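PDB 4Y9I: mycobacterium tuberculosis paralogous family 11 from Mycobacterium smegmatis, which probably reduces quinones with hydride from the reduced deazaflavin coenzyme F420H2. Local coordinates for residues G34-V39 with V63-K68; M38-G43 with K47-Y52; H85-A90 with R106-F111. One frame throughout, in Å; residues are numbered along the deposited sequence. Where two conformers were deposited one is given.

Contact 1 (G34-V39 with V63-K68); sequences GKYAMV and VQDGDK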
ATOM      1  N   GLY A  34      -0.872  -0.598  14.394  1.00  9.15           N
ATOM      2  CA  GLY A  34      -0.769  -1.925  13.835  1.00 10.55           C
ATOM      3  C   GLY A  34      -1.392  -2.164  12.490  1.00 13.33           C
ATOM      4  O   GLY A  34      -1.390  -3.323  12.020  1.00 13.03           O
ATOM      5  N   LYS A  35      -1.980  -1.110  11.915  1.00  6.99           N
ATOM      6  CA  LYS A  35      -2.493  -1.126  10.546  1.00  6.12           C
ATOM      7  C   LYS A  35      -1.576  -0.358   9.638  1.00  4.99           C
ATOM      8  O   LYS A  35      -0.853   0.574  10.056  1.00  6.81           O
ATOM      9  CB  LYS A  35      -3.935  -0.597  10.489  1.00  7.98           C
ATOM     10  CG  LYS A  35      -4.889  -1.432  11.363  1.00 11.51           C
ATOM     11  CD  LYS A  35      -6.373  -1.081  11.155  1.00 13.07           C
ATOM     12  CE  LYS A  35      -7.289  -2.107  11.899  1.00 17.95           C
ATOM     13  NZ  LYS A  35      -8.712  -1.894  11.513  1.00 16.90           N
ATOM     14  N   TYR A  36      -1.591  -0.739   8.373  1.00  5.98           N
ATOM     15  CA  TYR A  36      -0.687  -0.195   7.362  1.00  6.60           C
ATOM     16  C   TYR A  36      -1.456   0.339   6.189  1.00  7.70           C
ATOM     17  O   TYR A  36      -2.566  -0.203   5.848  1.00  8.01           O
ATOM     18  CB  TYR A  36       0.318  -1.234   6.852  1.00  6.25           C
ATOM     19  CG  TYR A  36       1.330  -1.683   7.903  1.00  7.06           C
ATOM     20  CD1 TYR A  36       0.965  -2.627   8.874  1.00  9.07           C
ATOM     21  CD2 TYR A  36       2.571  -1.075   8.025  1.00  6.76           C
ATOM     22  CE1 TYR A  36       1.841  -2.997   9.874  1.00  7.85           C
ATOM     23  CE2 TYR A  36       3.466  -1.461   9.016  1.00  8.35           C
ATOM     24  CZ  TYR A  36       3.078  -2.394   9.975  1.00  8.02           C
ATOM     25  OH  TYR A  36       3.932  -2.781  10.964  1.00 11.18           O
ATOM     26  N   ALA A  37      -0.916   1.345   5.495  1.00  6.57           N
ATOM     27  CA  ALA A  37      -1.487   1.777   4.232  1.00  5.64           C
ATOM     28  C   ALA A  37      -0.629   1.443   3.004  1.00  6.35           C
ATOM     29  O   ALA A  37       0.611   1.551   3.055  1.00  7.65           O
ATOM     30  CB  ALA A  37      -1.793   3.270   4.230  1.00  6.75           C
ATOM     31  N   MET A  38      -1.279   1.054   1.908  1.00  6.89           N
ATOM     32  CA  MET A  38      -0.630   0.880   0.588  1.00  5.35           C
ATOM     33  C   MET A  38      -1.107   2.075  -0.242  1.00  6.58           C
ATOM     34  O   MET A  38      -2.317   2.160  -0.631  1.00  6.34           O
ATOM     35  CB  MET A  38      -1.111  -0.373  -0.084  1.00  5.85           C
ATOM     36  CG  MET A  38      -0.800  -1.664   0.704  1.00  6.20           C
ATOM     37  SD  MET A  38      -1.399  -3.170  -0.063  1.00  7.34           S
ATOM     38  CE  MET A  38      -0.161  -3.344  -1.312  1.00  5.70           C
ATOM     39  N   VAL A  39      -0.233   2.985  -0.553  1.00  5.24           N
ATOM     40  CA  VAL A  39      -0.583   4.156  -1.411  1.00  5.79           C
ATOM     41  C   VAL A  39      -0.351   3.743  -2.855  1.00  6.86           C
ATOM     42  O   VAL A  39       0.753   3.425  -3.265  1.00  8.97           O
ATOM     43  CB  VAL A  39       0.243   5.367  -1.038  1.00  4.72           C
ATOM     44  CG1 VAL A  39      -0.046   6.529  -1.988  1.00  8.25           C
ATOM     45  CG2 VAL A  39       0.026   5.722   0.426  1.00  7.58           C
ATOM     46  N   VAL A  63       1.972  -8.517   5.330  1.00  7.35           N
ATOM     47  CA  VAL A  63       2.878  -7.399   5.589  1.00  7.67           C
ATOM     48  C   VAL A  63       4.140  -7.875   6.308  1.00  9.49           C
ATOM     49  O   VAL A  63       4.077  -8.682   7.230  1.00 11.01           O
ATOM     50  CB  VAL A  63       2.200  -6.338   6.484  1.00 10.12           C
ATOM     51  CG1 VAL A  63       3.006  -5.039   6.481  1.00  8.44           C
ATOM     52  CG2 VAL A  63       0.781  -6.043   6.061  1.00 10.81           C
ATOM     53  N   GLN A  64       5.270  -7.303   5.903  1.00  8.69           N
ATOM     54  CA  GLN A  64       6.547  -7.496   6.619  1.00  9.64           C
ATOM     55  C   GLN A  64       7.096  -6.097   6.907  1.00  7.35           C
ATOM     56  O   GLN A  64       7.325  -5.290   6.011  1.00  7.23           O
ATOM     57  CB  GLN A  64       7.542  -8.397   5.874  1.00  8.84           C
ATOM     58  CG  GLN A  64       8.857  -8.653   6.632  1.00 11.27           C
ATOM     59  CD  GLN A  64       9.842  -9.520   5.855  1.00 14.15           C
ATOM     60  OE1 GLN A  64       9.470 -10.319   5.011  1.00 17.07           O
ATOM     61  NE2 GLN A  64      11.135  -9.321   6.141  1.00 16.23           N
ATOM     62  N   ASP A  65       7.299  -5.853   8.205  1.00  7.55           N
ATOM     63  CA  ASP A  65       7.832  -4.602   8.700  1.00  7.27           C
ATOM     64  C   ASP A  65       8.961  -4.955   9.650  1.00  8.59           C
ATOM     65  O   ASP A  65       8.724  -5.498  10.711  1.00  9.84           O
ATOM     66  CB  ASP A  65       6.731  -3.823   9.416  1.00  8.19           C
ATOM     67  CG  ASP A  65       7.183  -2.446   9.928  1.00  9.71           C
ATOM     68  OD1 ASP A  65       8.322  -2.002   9.648  1.00 10.35           O
ATOM     69  OD2 ASP A  65       6.368  -1.818  10.659  1.00  9.29           O
ATOM     70  N   GLY A  66      10.188  -4.653   9.263  1.00 10.74           N
ATOM     71  CA  GLY A  66      11.322  -5.188  10.019  1.00  9.25           C
ATOM     72  C   GLY A  66      11.352  -6.728  10.091  1.00  9.76           C
ATOM     73  O   GLY A  66      11.268  -7.405   9.067  1.00 14.10           O
ATOM     74  N   ASP A  67      11.383  -7.215  11.309  0.55 17.92           N
ATOM     75  CA  ASP A  67      11.384  -8.643  11.507  0.55 22.40           C
ATOM     76  C   ASP A  67      10.001  -9.246  11.723  0.55 22.67           C
ATOM     77  O   ASP A  67       9.842 -10.441  11.774  0.55 25.57           O
ATOM     78  CB  ASP A  67      12.298  -8.970  12.672  0.55 24.57           C
ATOM     79  CG  ASP A  67      13.721  -8.977  12.250  0.55 28.74           C
ATOM     80  OD1 ASP A  67      13.978  -9.575  11.228  0.55 23.06           O
ATOM     81  OD2 ASP A  67      14.556  -8.370  12.926  0.55 25.74           O
ATOM     82  N   LYS A  68       9.022  -8.391  11.781  1.00 16.09           N
ATOM     83  CA  LYS A  68       7.645  -8.757  12.028  1.00 17.16           C
ATOM     84  C   LYS A  68       6.906  -9.084  10.726  1.00 15.21           C
ATOM     85  O   LYS A  68       6.975  -8.313   9.768  1.00 12.30           O
ATOM     86  CB  LYS A  68       6.963  -7.564  12.706  1.00 15.03           C
ATOM     87  CG  LYS A  68       5.524  -7.765  13.158  1.00 25.83           C
ATOM     88  CD  LYS A  68       4.975  -6.541  13.930  1.00 33.62           C
ATOM     89  CE  LYS A  68       4.915  -5.277  13.056  1.00 24.89           C
ATOM     90  NZ  LYS A  68       3.736  -4.440  13.442  1.00 33.39           N
TER

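Contact 2 (M38-G43 with K47-Y52); sequences MVASKG and KHPSWY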
ATOM      1  N   MET A  38      -1.279   1.054   1.908  1.00  6.89           N
ATOM      2  CA  MET A  38      -0.630   0.880   0.588  1.00  5.35           C
ATOM      3  C   MET A  38      -1.107   2.075  -0.242  1.00  6.58           C
ATOM      4  O   MET A  38      -2.317   2.160  -0.631  1.00  6.34           O
ATOM      5  CB  MET A  38      -1.111  -0.373  -0.084  1.00  5.85           C
ATOM      6  CG  MET A  38      -0.800  -1.664   0.704  1.00  6.20           C
ATOM      7  SD  MET A  38      -1.399  -3.170  -0.063  1.00  7.34           S
ATOM      8  CE  MET A  38      -0.161  -3.344  -1.312  1.00  5.70           C
ATOM      9  N   VAL A  39      -0.233   2.985  -0.553  1.00  5.24           N
ATOM     10  CA  VAL A  39      -0.583   4.156  -1.411  1.00  5.79           C
ATOM     11  C   VAL A  39      -0.351   3.743  -2.855  1.00  6.86           C
ATOM     12  O   VAL A  39       0.753   3.425  -3.265  1.00  8.97           O
ATOM     13  CB  VAL A  39       0.243   5.367  -1.038  1.00  4.72           C
ATOM     14  CG1 VAL A  39      -0.046   6.529  -1.988  1.00  8.25           C
ATOM     15  CG2 VAL A  39       0.026   5.722   0.426  1.00  7.58           C
ATOM     16  N   ALA A  40      -1.462   3.672  -3.627  1.00  7.01           N
ATOM     17  CA  ALA A  40      -1.432   3.200  -5.016  1.00  7.19           C
ATOM     18  C   ALA A  40      -1.052   4.306  -6.024  1.00  9.58           C
ATOM     19  O   ALA A  40      -1.807   4.615  -6.919  1.00  9.99           O
ATOM     20  CB  ALA A  40      -2.790   2.527  -5.387  1.00  7.00           C
ATOM     21  N   SER A  41       0.109   4.926  -5.780  1.00 10.60           N
ATOM     22  CA  SER A  41       0.698   5.826  -6.732  1.00 10.23           C
ATOM     23  C   SER A  41       1.598   5.034  -7.584  1.00 11.83           C
ATOM     24  O   SER A  41       1.737   3.838  -7.400  1.00 12.92           O
ATOM     25  CB  SER A  41       1.417   6.923  -6.048  1.00 10.20           C
ATOM     26  OG  SER A  41       2.336   6.436  -5.111  1.00 13.22           O
ATOM     27  N   LYS A  42       2.191   5.695  -8.548  1.00 11.31           N
ATOM     28  CA  LYS A  42       3.106   5.088  -9.462  1.00 10.46           C
ATOM     29  C   LYS A  42       4.193   6.121  -9.778  1.00 13.02           C
ATOM     30  O   LYS A  42       4.449   6.458 -10.961  1.00 18.80           O
ATOM     31  CB  LYS A  42       2.433   4.661 -10.781  1.00 15.12           C
ATOM     32  CG  LYS A  42       3.246   3.603 -11.455  1.00 15.81           C
ATOM     33  CD  LYS A  42       2.806   3.249 -12.854  1.00 14.31           C
ATOM     34  CE  LYS A  42       4.019   2.716 -13.611  1.00 19.46           C
ATOM     35  NZ  LYS A  42       4.584   1.484 -13.088  1.00 17.32           N
ATOM     36  N   GLY A  43       4.788   6.664  -8.745  1.00 13.68           N
ATOM     37  CA  GLY A  43       5.981   7.496  -8.879  1.00 19.39           C
ATOM     38  C   GLY A  43       5.756   8.801  -9.541  1.00 17.54           C
ATOM     39  O   GLY A  43       6.729   9.418 -10.026  1.00 17.22           O
ATOM     40  N   LYS A  47      -1.108   6.929 -13.830  1.00 19.16           N
ATOM     41  CA  LYS A  47      -1.752   5.690 -14.045  1.00 19.10           C
ATOM     42  C   LYS A  47      -1.507   4.757 -12.836  1.00 20.27           C
ATOM     43  O   LYS A  47      -0.508   4.893 -12.102  1.00 19.90           O
ATOM     44  CB  LYS A  47      -1.201   5.023 -15.277  1.00 24.67           C
ATOM     45  CG  LYS A  47       0.138   4.371 -15.076  1.00 32.42           C
ATOM     46  CD  LYS A  47       0.822   4.019 -16.406  1.00 45.97           C
ATOM     47  CE  LYS A  47       0.804   2.520 -16.716  1.00 44.92           C
ATOM     48  NZ  LYS A  47       1.870   2.153 -17.696  1.00 51.22           N
ATOM     49  N   HIS A  48      -2.377   3.771 -12.690  1.00 16.51           N
ATOM     50  CA  HIS A  48      -2.263   2.800 -11.583  1.00 13.89           C
ATOM     51  C   HIS A  48      -1.006   1.953 -11.630  1.00 14.64           C
ATOM     52  O   HIS A  48      -0.556   1.466 -12.679  1.00 17.13           O
ATOM     53  CB  HIS A  48      -3.407   1.781 -11.628  1.00 14.59           C
ATOM     54  CG  HIS A  48      -4.767   2.359 -11.447  1.00 19.66           C
ATOM     55  ND1 HIS A  48      -5.098   3.206 -10.406  1.00 18.01           N
ATOM     56  CD2 HIS A  48      -5.921   2.150 -12.134  1.00 27.56           C
ATOM     57  CE1 HIS A  48      -6.382   3.507 -10.468  1.00 20.78           C
ATOM     58  NE2 HIS A  48      -6.906   2.861 -11.493  1.00 21.31           N
ATOM     59  N   PRO A  49      -0.393   1.702 -10.459  1.00 13.07           N
ATOM     60  CA  PRO A  49       0.602   0.678 -10.357  1.00  9.81           C
ATOM     61  C   PRO A  49      -0.014  -0.691 -10.644  1.00 11.30           C
ATOM     62  O   PRO A  49      -1.208  -0.882 -10.492  1.00 12.69           O
ATOM     63  CB  PRO A  49       1.115   0.829  -8.920  1.00 10.69           C
ATOM     64  CG  PRO A  49      -0.085   1.312  -8.195  1.00 11.85           C
ATOM     65  CD  PRO A  49      -0.813   2.199  -9.149  1.00 13.07           C
ATOM     66  N   SER A  50       0.818  -1.630 -11.045  1.00 14.20           N
ATOM     67  CA  SER A  50       0.265  -2.875 -11.602  1.00 13.91           C
ATOM     68  C   SER A  50      -0.394  -3.719 -10.479  1.00 17.91           C
ATOM     69  O   SER A  50      -1.358  -4.454 -10.673  1.00 21.21           O
ATOM     70  CB  SER A  50       1.363  -3.610 -12.350  1.00 14.65           C
ATOM     71  OG  SER A  50       2.303  -4.100 -11.405  1.00 24.07           O
ATOM     72  N   TRP A  51       0.016  -3.517  -9.254  1.00 11.59           N
ATOM     73  CA  TRP A  51      -0.573  -4.219  -8.151  1.00 10.55           C
ATOM     74  C   TRP A  51      -1.965  -3.746  -7.728  1.00 11.58           C
ATOM     75  O   TRP A  51      -2.614  -4.427  -6.947  1.00 12.92           O
ATOM     76  CB  TRP A  51       0.402  -4.234  -6.968  1.00 11.16           C
ATOM     77  CG  TRP A  51       0.815  -2.878  -6.457  1.00  8.07           C
ATOM     78  CD1 TRP A  51       1.996  -2.227  -6.703  1.00  9.39           C
ATOM     79  CD2 TRP A  51       0.076  -2.020  -5.539  1.00  7.81           C
ATOM     80  NE1 TRP A  51       2.032  -1.033  -6.017  1.00  9.71           N
ATOM     81  CE2 TRP A  51       0.868  -0.872  -5.303  1.00  8.69           C
ATOM     82  CE3 TRP A  51      -1.163  -2.128  -4.885  1.00  8.49           C
ATOM     83  CZ2 TRP A  51       0.439   0.174  -4.445  1.00  8.76           C
ATOM     84  CZ3 TRP A  51      -1.578  -1.112  -4.094  1.00  7.24           C
ATOM     85  CH2 TRP A  51      -0.773  -0.001  -3.844  1.00  8.73           C
ATOM     86  N   TYR A  52      -2.396  -2.587  -8.179  1.00 11.34           N
ATOM     87  CA  TYR A  52      -3.672  -2.031  -7.748  1.00  9.12           C
ATOM     88  C   TYR A  52      -4.811  -3.015  -8.075  1.00  9.57           C
ATOM     89  O   TYR A  52      -5.613  -3.335  -7.203  1.00  9.85           O
ATOM     90  CB  TYR A  52      -3.923  -0.718  -8.472  1.00 10.20           C
ATOM     91  CG  TYR A  52      -5.278  -0.171  -8.351  1.00 12.00           C
ATOM     92  CD1 TYR A  52      -5.680   0.467  -7.216  1.00 12.65           C
ATOM     93  CD2 TYR A  52      -6.192  -0.281  -9.402  1.00 12.24           C
ATOM     94  CE1 TYR A  52      -6.920   1.042  -7.125  1.00 16.88           C
ATOM     95  CE2 TYR A  52      -7.441   0.273  -9.309  1.00 11.95           C
ATOM     96  CZ  TYR A  52      -7.796   0.913  -8.170  1.00 17.99           C
ATOM     97  OH  TYR A  52      -9.070   1.492  -8.005  1.00 30.84           O
TER
HETATM   98  O   HOH W   1      -3.545   4.904  -9.035  1.00 17.85           O
HETATM   99  O   HOH W   2      -1.135   6.345  -9.613  1.00 23.16           O

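Contact 3 (H85-A90 with R106-F111); sequences HWWKLA and RLIPVF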
ATOM      1  N   HIS A  85      -7.653  10.582   6.395  1.00  7.45           N
ATOM      2  CA  HIS A  85      -6.811  10.395   7.568  1.00  5.79           C
ATOM      3  C   HIS A  85      -5.497   9.671   7.190  1.00  5.93           C
ATOM      4  O   HIS A  85      -4.409  10.121   7.554  1.00  6.75           O
ATOM      5  CB  HIS A  85      -7.591   9.593   8.593  1.00  7.80           C
ATOM      6  CG  HIS A  85      -6.768   9.147   9.741  1.00  7.78           C
ATOM      7  ND1 HIS A  85      -6.223  10.017  10.660  1.00  8.86           N
ATOM      8  CD2 HIS A  85      -6.354   7.918  10.117  1.00  7.63           C
ATOM      9  CE1 HIS A  85      -5.518   9.336  11.546  1.00 12.57           C
ATOM     10  NE2 HIS A  85      -5.565   8.064  11.225  1.00  8.51           N
ATOM     11  N   TRP A  86      -5.622   8.574   6.469  1.00  5.79           N
ATOM     12  CA  TRP A  86      -4.448   7.819   6.069  1.00  6.18           C
ATOM     13  C   TRP A  86      -3.609   8.579   5.038  1.00  7.79           C
ATOM     14  O   TRP A  86      -2.401   8.408   5.009  1.00  6.83           O
ATOM     15  CB  TRP A  86      -4.849   6.423   5.614  1.00  6.04           C
ATOM     16  CG  TRP A  86      -5.204   5.574   6.770  1.00  7.11           C
ATOM     17  CD1 TRP A  86      -6.448   5.360   7.290  1.00  9.12           C
ATOM     18  CD2 TRP A  86      -4.317   4.766   7.536  1.00  6.20           C
ATOM     19  NE1 TRP A  86      -6.376   4.538   8.365  1.00  6.45           N
ATOM     20  CE2 TRP A  86      -5.095   4.106   8.520  1.00  7.06           C
ATOM     21  CE3 TRP A  86      -2.949   4.495   7.489  1.00  6.36           C
ATOM     22  CZ2 TRP A  86      -4.527   3.232   9.443  1.00  6.32           C
ATOM     23  CZ3 TRP A  86      -2.437   3.620   8.406  1.00  6.91           C
ATOM     24  CH2 TRP A  86      -3.218   2.997   9.329  1.00  7.75           C
ATOM     25  N   TRP A  87      -4.268   9.357   4.192  1.00  8.12           N
ATOM     26  CA  TRP A  87      -3.513  10.268   3.272  1.00  5.96           C
ATOM     27  C   TRP A  87      -2.611  11.216   4.036  1.00 10.20           C
ATOM     28  O   TRP A  87      -1.451  11.433   3.664  1.00  7.83           O
ATOM     29  CB  TRP A  87      -4.464  10.992   2.309  1.00  7.28           C
ATOM     30  CG  TRP A  87      -3.696  11.805   1.310  1.00  7.72           C
ATOM     31  CD1 TRP A  87      -3.624  13.170   1.288  1.00  9.48           C
ATOM     32  CD2 TRP A  87      -2.869  11.335   0.231  1.00  8.63           C
ATOM     33  NE1 TRP A  87      -2.813  13.581   0.233  1.00  7.92           N
ATOM     34  CE2 TRP A  87      -2.337  12.493  -0.424  1.00  7.38           C
ATOM     35  CE3 TRP A  87      -2.524  10.072  -0.256  1.00  7.20           C
ATOM     36  CZ2 TRP A  87      -1.490  12.402  -1.516  1.00  7.13           C
ATOM     37  CZ3 TRP A  87      -1.713   9.998  -1.379  1.00  6.48           C
ATOM     38  CH2 TRP A  87      -1.177  11.156  -1.950  1.00  6.71           C
ATOM     39  N   LYS A  88      -3.134  11.822   5.090  1.00  6.08           N
ATOM     40  CA  LYS A  88      -2.348  12.732   5.920  1.00  6.61           C
ATOM     41  C   LYS A  88      -1.120  11.977   6.475  1.00  7.51           C
ATOM     42  O   LYS A  88      -0.019  12.481   6.452  1.00  7.20           O
ATOM     43  CB  LYS A  88      -3.236  13.242   7.072  1.00  8.24           C
ATOM     44  CG  LYS A  88      -2.533  14.218   7.988  1.00 12.74           C
ATOM     45  CD  LYS A  88      -3.243  14.407   9.330  1.00 18.60           C
ATOM     46  CE  LYS A  88      -3.119  13.184  10.244  1.00 33.63           C
ATOM     47  NZ  LYS A  88      -3.519  13.528  11.628  1.00 28.93           N
ATOM     48  N   LEU A  89      -1.332  10.766   7.015  1.00  7.32           N
ATOM     49  CA  LEU A  89      -0.193   9.959   7.530  1.00  8.48           C
ATOM     50  C   LEU A  89       0.795   9.640   6.384  1.00  7.02           C
ATOM     51  O   LEU A  89       1.982   9.669   6.586  1.00  8.24           O
ATOM     52  CB  LEU A  89      -0.750   8.630   8.073  1.00  7.24           C
ATOM     53  CG  LEU A  89      -1.653   8.792   9.292  1.00  9.72           C
ATOM     54  CD1 LEU A  89      -2.077   7.417   9.772  1.00 11.43           C
ATOM     55  CD2 LEU A  89      -0.986   9.576  10.415  1.00 14.07           C
ATOM     56  N   ALA A  90       0.301   9.371   5.183  1.00  7.22           N
ATOM     57  CA  ALA A  90       1.192   9.104   4.047  1.00  5.43           C
ATOM     58  C   ALA A  90       2.056  10.319   3.675  1.00  5.59           C
ATOM     59  O   ALA A  90       3.230  10.180   3.403  1.00  6.13           O
ATOM     60  CB  ALA A  90       0.392   8.587   2.847  1.00  7.22           C
ATOM     61  N   ARG A 106      -8.034  12.865  -9.911  1.00 12.86           N
ATOM     62  CA  ARG A 106      -8.546  11.665  -9.248  1.00 10.22           C
ATOM     63  C   ARG A 106      -7.721  11.326  -8.002  1.00  8.52           C
ATOM     64  O   ARG A 106      -6.482  11.240  -8.079  1.00 10.53           O
ATOM     65  CB  ARG A 106      -8.473  10.543 -10.236  1.00 14.38           C
ATOM     66  CG  ARG A 106      -8.783   9.184  -9.755  1.00 15.13           C
ATOM     67  CD  ARG A 106      -8.660   8.233 -10.959  1.00 17.28           C
ATOM     68  NE  ARG A 106      -9.681   8.523 -11.999  1.00 24.35           N
ATOM     69  CZ  ARG A 106     -10.951   8.070 -11.965  1.00 18.30           C
ATOM     70  NH1 ARG A 106     -11.403   7.303 -10.937  1.00 21.35           N
ATOM     71  NH2 ARG A 106     -11.762   8.410 -12.937  1.00 19.91           N
ATOM     72  N   LEU A 107      -8.393  11.125  -6.881  1.00  9.17           N
ATOM     73  CA  LEU A 107      -7.671  10.782  -5.626  1.00  6.35           C
ATOM     74  C   LEU A 107      -6.854   9.546  -5.878  1.00  8.15           C
ATOM     75  O   LEU A 107      -7.329   8.489  -6.437  1.00  9.39           O
ATOM     76  CB  LEU A 107      -8.614  10.517  -4.469  1.00 10.21           C
ATOM     77  CG  LEU A 107      -9.354  11.709  -3.915  1.00  8.84           C
ATOM     78  CD1 LEU A 107     -10.269  11.304  -2.794  1.00 10.28           C
ATOM     79  CD2 LEU A 107      -8.447  12.844  -3.488  1.00 11.77           C
ATOM     80  N   ILE A 108      -5.609   9.601  -5.388  1.00  8.10           N
ATOM     81  CA  ILE A 108      -4.764   8.391  -5.419  1.00  7.69           C
ATOM     82  C   ILE A 108      -5.393   7.348  -4.471  1.00  5.46           C
ATOM     83  O   ILE A 108      -5.621   7.634  -3.306  1.00  8.13           O
ATOM     84  CB  ILE A 108      -3.301   8.733  -5.030  1.00  7.29           C
ATOM     85  CG1 ILE A 108      -2.670   9.614  -6.092  1.00  7.18           C
ATOM     86  CG2 ILE A 108      -2.428   7.495  -4.830  1.00  8.10           C
ATOM     87  CD1 ILE A 108      -1.404  10.309  -5.670  1.00  7.63           C
ATOM     88  N   PRO A 109      -5.613   6.126  -4.967  1.00  8.02           N
ATOM     89  CA  PRO A 109      -6.220   5.146  -4.036  1.00  8.04           C
ATOM     90  C   PRO A 109      -5.281   4.860  -2.882  1.00  9.29           C
ATOM     91  O   PRO A 109      -4.052   4.779  -3.092  1.00  9.10           O
ATOM     92  CB  PRO A 109      -6.415   3.902  -4.896  1.00 10.15           C
ATOM     93  CG  PRO A 109      -6.440   4.429  -6.324  1.00 11.25           C
ATOM     94  CD  PRO A 109      -5.491   5.612  -6.330  1.00  8.11           C
ATOM     95  N   VAL A 110      -5.858   4.616  -1.702  1.00  7.69           N
ATOM     96  CA  VAL A 110      -5.108   4.181  -0.507  1.00  6.82           C
ATOM     97  C   VAL A 110      -5.861   3.030   0.014  1.00  7.17           C
ATOM     98  O   VAL A 110      -7.080   3.151   0.313  1.00  6.73           O
ATOM     99  CB  VAL A 110      -4.994   5.285   0.555  1.00  6.94           C
ATOM    100  CG1 VAL A 110      -4.153   4.864   1.704  1.00  7.43           C
ATOM    101  CG2 VAL A 110      -4.466   6.552  -0.150  1.00  9.01           C
ATOM    102  N   PHE A 111      -5.133   1.927   0.241  1.00  5.49           N
ATOM    103  CA  PHE A 111      -5.682   0.757   0.900  1.00  4.97           C
ATOM    104  C   PHE A 111      -5.208   0.694   2.352  1.00  7.65           C
ATOM    105  O   PHE A 111      -4.011   0.864   2.638  1.00  8.86           O
ATOM    106  CB  PHE A 111      -5.212  -0.534   0.197  1.00  5.78           C
ATOM    107  CG  PHE A 111      -5.668  -0.685  -1.218  1.00  5.40           C
ATOM    108  CD1 PHE A 111      -5.033   0.001  -2.237  1.00  7.47           C
ATOM    109  CD2 PHE A 111      -6.780  -1.478  -1.544  1.00  8.38           C
ATOM    110  CE1 PHE A 111      -5.479  -0.100  -3.542  1.00 11.09           C
ATOM    111  CE2 PHE A 111      -7.239  -1.546  -2.869  1.00  9.91           C
ATOM    112  CZ  PHE A 111      -6.576  -0.891  -3.876  1.00 11.04           C
TER

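Contact 1 (G34-V39 with V63-K68)
Tyr36 holds its ring anti to its own carbonyl carbon (chi1 -67°) and Asp65 turns its carboxylate away from its backbone N (chi1 -177°), which brings phenol and carboxylate together between two strands that are not sheet neighbours. The Tyr36 OH donates to Asp65 OD2 over 2.6 Å, meeting the anti lone pair of that oxygen. OD2 lies in the plane of the ring at its edge, while the carboxylate itself stands almost perpendicular to the ring. A second bond reaches the same hydroxyl: Lys68, its chain bent near the end, gives Lys68 NZ to Tyr36 OH at 3.0 Å. The phenol oxygen is thus donor and acceptor at once. Arg29 makes a salt bridge to the same Asp65 OD2, which would favour the charged carboxylate. Beneath this polar end, Val63 CG1 lies 4.0 Å from the centroid of the Tyr36 ring, over one face, a CH-pi contact; Phe12 and Val113 also pack on Val63. Asp65 to Lys68 form the type II' turn of a two-residue beta hairpin between strands 60-65 and 68-77, and Tyr36 reaches across to it from strand 35-39, joining non-neighbouring strands of the closed antiparallel barrel.

Contact 2 (M38-G43 with K47-Y52)
Trp51, Lys42 and Ala40 carry this contact, in which the chain leaving strand 35-39 packs on the approach to helix 51-57. The indole of Trp51 reaches back to the strand because its CG lies between the backbone N and the carbonyl carbon (chi1 59°). The far rim of its six-membered ring meets Ala40, with Trp51 CH2 3.6 Å from Ala40 CB. Met38 comes over one face, placing Met38 CE 3.8 Å from Trp51 CZ3, while its sulfur stands obliquely to the ring, a Met-aromatic contact. Pro49 CG lies over the opposite face, so the indole is clasped from both sides. In its plane, Val39 O approaches Trp51 CZ2 to 3.5 Å; the same oxygen accepts a weak bond from Ser41 N in the inverse gamma turn centred on Ala40.

Lys42 works by its aliphatic part. Its CB rests 3.2 Å from Lys47 O, and the two lysine chains cross at a slant, with Lys42 CD 3.6 Å from Lys47 CG. Their ammonium groups, like charges, stay apart, with Lys42 NZ 5.4 Å from Lys47 NZ. The Pro49 ring packs between the aliphatic part of Lys42 and the Trp51 indole, with Pro49 CG 3.2 Å from Ser41 O. No direct hydrogen bond joins the segments; two waters do so instead. One donates to Ala40 O and also bonds His48 ND1; the other donates to Lys47 O and, over a longer distance, to Ala40 O.

The backbone of Ala40 pairs with Pro109, beside strand 110-113. Val25 and Leu27 of strand 22-32 and Phe111 of strand 110-113 pack on Trp51, seating the start of helix 51-57 on the barrel, while Tyr97 and Tyr100 of helix 96-102 lie beside Ser41.

Contact 3 (H85-A90 with R106-F111)
The helical turn 85-90 passes beside the chain 106-111 as it enters the last strand, their backbones nearest at Trp87 and Val110, whose CA atoms stand 7.3 Å apart. Across this gap the contact is wholly apolar. Trp87 carries most of it: with CG anti to the backbone N (chi1 -175°), its indole swings from the helix toward the other segment and brings its benzo ring up to Ile108 and Val110. Val110 CG2 meets the indole at its edge, near the ring plane, 4.0 Å from Trp87 CE3, and the two side chains cross at about a right angle. Further out, Ile108 CD1 touches Trp87 CH2 at 3.8 Å, approaching the ring at a slant. Helix 80-93 thereby lies against one side of the antiparallel barrel, its tryptophans packed on side chains of strand 110-113 and of the chain that leads into it. On the other branch of Val110, CG1 comes 4.3 Å from Trp86 CB, a looser touch, since the Trp86 indole leads away toward Lys35 and Ala37 of the neighbouring strand 35-39 and Val30 of strand 22-32 beyond it. Leu78 packs on both Trp86 and Val110. The backbone of Ile108 is held from two helices: its N bonds OE1 of Gln101 in helix 96-102, and its O accepts from NH2 of Arg83 in helix 80-93.

Contacts 1 and 2 both start from strand 35-39 and share Met38 and Val39, yet their centres lie about 17 Å apart, on opposite sides of the chain's centre. Contact 3 is closer to contact 2, about 12 Å between centres, and about 16 Å from contact 1. Strands 35-39 and 110-113 are sheet neighbours and join all three: Met38 N lies 2.8 Å from Phe111 O and Ala40 N 2.9 Å from Pro109 O, both probable hydrogen bonds. Packing adds to this, with Trp86 against Ala37 and the Tyr52 ring against Pro109. All three contacts belong to the one F420H2-dependent quinone reductase family region.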